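Side-chain contacts in universal stress protein (Burkholderia pseudomallei, PDB 4WNY), which probably takes part in the bacterial response to stress, as a member of the universal stress protein A family: residues D14-Q17 / T18-H21; F64-E67 / G68-L72. All coordinates share one frame; numbering follows the deposited sequence.

Contact 1 (D14-Q17 / T18-H21); sequences DGSQ and TASH
S16 and A19 meet at the start of helix 17-32, where S16 holds the N-cap position. S20 N donates to S16 O at 3.0 Å, and H21 N donates to Q17 O at 2.8 Å. These are the first backbone bonds of the helix. The capping bond runs the same way, from A19 N back to S16 OG; it is weak, 3.3 Å long and bent to 145°. OG can turn back over the first turn because it stands between the backbone N and the carbonyl carbon of S16 (chi1 66°).

D14 in turn binds the cap residue. Its OD1 takes two bonds from S16. S16 OG donates to the syn lone pair of D14 OD1 at 2.7 Å. S16 N approaches the same OD1 from above the carboxylate plane at 3.1 Å, which closes an Asx turn. G15 forms the bend between them, with a positive phi (101°) that suits a residue without a side chain.

The packing centres on the buried methyl of A19. A19 CB lies 3.2 Å from D14 OD1 and equally close to S16 OG. Farther round the turn, S20 CB rests near Q17 O, while S20 OG bonds to R78. T18 sits beside S16 and its side chain touches H121 and A151.

The short bond from S16 OG to D14, with the weak one from A19 N, probably holds the serine hydroxyl in its rotation. The negative charge of D14 close to the N-terminal end of the helix would probably interact favourably with the helix dipole.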
# COMPACT_ATOMS: atom_id res chain seq x y z
N ASP A 14 15.68 7.47 -0.36
CA ASP A 14 17.04 7.23 -0.84
C ASP A 14 17.53 8.43 -1.65
O ASP A 14 18.64 8.42 -2.17
CB ASP A 14 17.10 5.94 -1.67
CG ASP A 14 16.30 6.03 -2.96
OD1 ASP A 14 15.44 6.93 -3.08
OD2 ASP A 14 16.51 5.18 -3.85
N GLY A 15 16.69 9.46 -1.74
CA GLY A 15 17.06 10.67 -2.44
C GLY A 15 16.47 10.77 -3.83
O GLY A 15 16.43 11.85 -4.42
N SER A 16 16.01 9.64 -4.36
CA SER A 16 15.46 9.60 -5.71
C SER A 16 14.15 10.36 -5.81
O SER A 16 13.46 10.57 -4.81
CB SER A 16 15.26 8.15 -6.16
OG SER A 16 14.26 7.52 -5.38
N GLN A 17 13.81 10.79 -7.02
CA GLN A 17 12.58 11.53 -7.28
C GLN A 17 11.33 10.76 -6.88
O GLN A 17 10.40 11.32 -6.30
CB GLN A 17 12.49 11.92 -8.76
CG GLN A 17 13.08 13.28 -9.09
CD GLN A 17 12.22 14.42 -8.57
OE1 GLN A 17 11.00 14.30 -8.47
NE2 GLN A 17 12.86 15.53 -8.23
N THR A 18 11.31 9.46 -7.18
CA THR A 18 10.15 8.63 -6.90
C THR A 18 9.99 8.37 -5.41
O THR A 18 8.88 8.19 -4.92
CB THR A 18 10.23 7.28 -7.64
OG1 THR A 18 11.14 6.41 -6.95
CG2 THR A 18 10.71 7.49 -9.06
N ALA A 19 11.11 8.35 -4.70
CA ALA A 19 11.08 8.21 -3.25
C ALA A 19 10.57 9.50 -2.62
O ALA A 19 9.83 9.47 -1.63
CB ALA A 19 12.45 7.87 -2.71
N SER A 20 10.97 10.62 -3.19
CA SER A 20 10.48 11.92 -2.76
C SER A 20 8.98 12.03 -3.04
O SER A 20 8.23 12.62 -2.27
CB SER A 20 11.24 13.05 -3.47
OG SER A 20 10.76 14.32 -3.08
N HIS A 21 8.56 11.46 -4.17
CA HIS A 21 7.15 11.41 -4.52
C HIS A 21 6.38 10.58 -3.51
O HIS A 21 5.25 10.90 -3.15
CB HIS A 21 6.97 10.84 -5.93
CG HIS A 21 5.56 10.89 -6.43
ND1 HIS A 21 4.87 9.76 -6.83
CD2 HIS A 21 4.71 11.93 -6.59
CE1 HIS A 21 3.66 10.10 -7.22
NE2 HIS A 21 3.53 11.41 -7.08

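Contact 2 (F64-E67 / G68-L72)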
# COMPACT_ATOMS: atom_id res chain seq x y z
N PHE A 64 27.26 8.76 2.32
CA PHE A 64 25.84 8.41 2.33
C PHE A 64 25.17 8.79 3.64
O PHE A 64 23.97 9.06 3.68
CB PHE A 64 25.65 6.92 2.04
CG PHE A 64 25.87 6.55 0.60
CD1 PHE A 64 26.98 5.81 0.22
CD2 PHE A 64 24.97 6.94 -0.37
CE1 PHE A 64 27.18 5.47 -1.10
CE2 PHE A 64 25.16 6.60 -1.70
CZ PHE A 64 26.27 5.87 -2.06
N ARG A 65 25.95 8.80 4.72
CA ARG A 65 25.45 9.29 6.00
C ARG A 65 25.19 10.79 5.90
O ARG A 65 24.16 11.29 6.37
CB ARG A 65 26.44 9.00 7.13
CG ARG A 65 26.44 7.56 7.63
CD ARG A 65 27.45 7.38 8.75
NE ARG A 65 27.52 6.01 9.24
CZ ARG A 65 28.40 5.58 10.14
NH1 ARG A 65 29.30 6.41 10.65
NH2 ARG A 65 28.40 4.31 10.52
N GLU A 66 26.12 11.50 5.28
CA GLU A 66 25.98 12.93 5.06
C GLU A 66 24.81 13.22 4.12
O GLU A 66 24.06 14.17 4.33
CB GLU A 66 27.27 13.52 4.49
CG GLU A 66 27.26 15.03 4.38
CD GLU A 66 26.99 15.69 5.72
OE1 GLU A 66 27.59 15.27 6.73
OE2 GLU A 66 26.16 16.63 5.76
N GLU A 67 24.67 12.39 3.10
CA GLU A 67 23.56 12.52 2.17
C GLU A 67 22.25 12.24 2.89
O GLU A 67 21.24 12.90 2.64
CB GLU A 67 23.73 11.57 0.98
CG GLU A 67 22.81 11.88 -0.18
CD GLU A 67 23.12 13.22 -0.81
OE1 GLU A 67 24.16 13.32 -1.50
OE2 GLU A 67 22.34 14.18 -0.62
N GLY A 68 22.28 11.26 3.78
CA GLY A 68 21.13 10.92 4.59
C GLY A 68 20.69 12.08 5.45
O GLY A 68 19.50 12.35 5.58
N ARG A 69 21.66 12.78 6.05
CA ARG A 69 21.37 13.95 6.87
C ARG A 69 20.58 14.99 6.08
O ARG A 69 19.56 15.48 6.54
CB ARG A 69 22.66 14.57 7.40
CG ARG A 69 22.44 15.87 8.16
CD ARG A 69 23.73 16.41 8.75
NE ARG A 69 24.44 17.30 7.83
CZ ARG A 69 24.22 18.61 7.75
NH1 ARG A 69 23.31 19.18 8.53
NH2 ARG A 69 24.91 19.35 6.89
N ARG A 70 21.07 15.30 4.88
CA ARG A 70 20.43 16.28 4.01
C ARG A 70 19.02 15.84 3.61
O ARG A 70 18.09 16.64 3.62
CB ARG A 70 21.28 16.51 2.76
CG ARG A 70 22.75 16.79 3.05
CD ARG A 70 22.95 18.16 3.67
NE ARG A 70 24.31 18.35 4.17
CZ ARG A 70 25.35 18.67 3.41
NH1 ARG A 70 25.20 18.85 2.10
NH2 ARG A 70 26.55 18.82 3.96
N VAL A 71 18.88 14.57 3.25
CA VAL A 71 17.60 14.02 2.83
C VAL A 71 16.59 13.99 3.98
O VAL A 71 15.43 14.36 3.80
CB VAL A 71 17.76 12.59 2.26
CG1 VAL A 71 16.41 11.91 2.09
CG2 VAL A 71 18.52 12.63 0.94
N LEU A 72 17.04 13.56 5.15
CA LEU A 72 16.18 13.47 6.32
C LEU A 72 15.83 14.85 6.87
O LEU A 72 14.77 15.03 7.47
CB LEU A 72 16.83 12.62 7.41
CG LEU A 72 17.00 11.13 7.08
CD1 LEU A 72 17.66 10.39 8.23
CD2 LEU A 72 15.67 10.51 6.71
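E66 sends CG away from its own backbone N (chi1 -173°) and then bends at chi2 (57°), which swings its carboxylate along the helix toward R69 and R70. R69 runs extended to CD and turns at chi3 (90°), bringing its guanidinium alongside. One oxygen, E66 OE2, receives both arginines. R69 NE donates to E66 OE2 at 2.8 Å, on the syn side of the carboxylate and almost in the guanidinium plane; R69 NH2 adds a weak bond to the same oxygen. R70 NH2 reaches E66 OE2 at 2.9 Å, also in a weak, strongly bent bond, and E66 CG lies over one face of the R70 guanidinium. The two guanidinium groups share a single carboxylate oxygen, whose negative charge probably steadies both.

Elsewhere the backbone follows the regular i to i+4 pattern, for example V71 N to E67 O at 3.0 Å. V71 CG2 also packs 3.2 Å from E67 O. F64, E67, V71 and L72 touch Y41 of strand 36-43, and R65 forms a salt bridge with E92. This is an i, i+3 and i, i+4 salt-bridge network on the surface of helix 57-82, a helix packed on the parallel sheet of the universal stress protein fold.

Contact 1 comes first along the chain, at the turn from strand 8-13 into helix 17-32. Contact 2 follows in the middle of helix 57-82. Their centres are 13 Å apart, yet they touch: G15 CA of 14-17 packs 4.2 Å from V71 CG2 of 68-72. The loop that carries the Asx turn thus rests against the helix near V71, while the E66, R69 and R70 network belongs to another part of the same helix surface. Contact 1 builds a helix start from backbone and side-chain hydrogen bonds, whereas contact 2 ties successive turns together with charges. Both elements belong to the alpha/beta fold built round one parallel sheet.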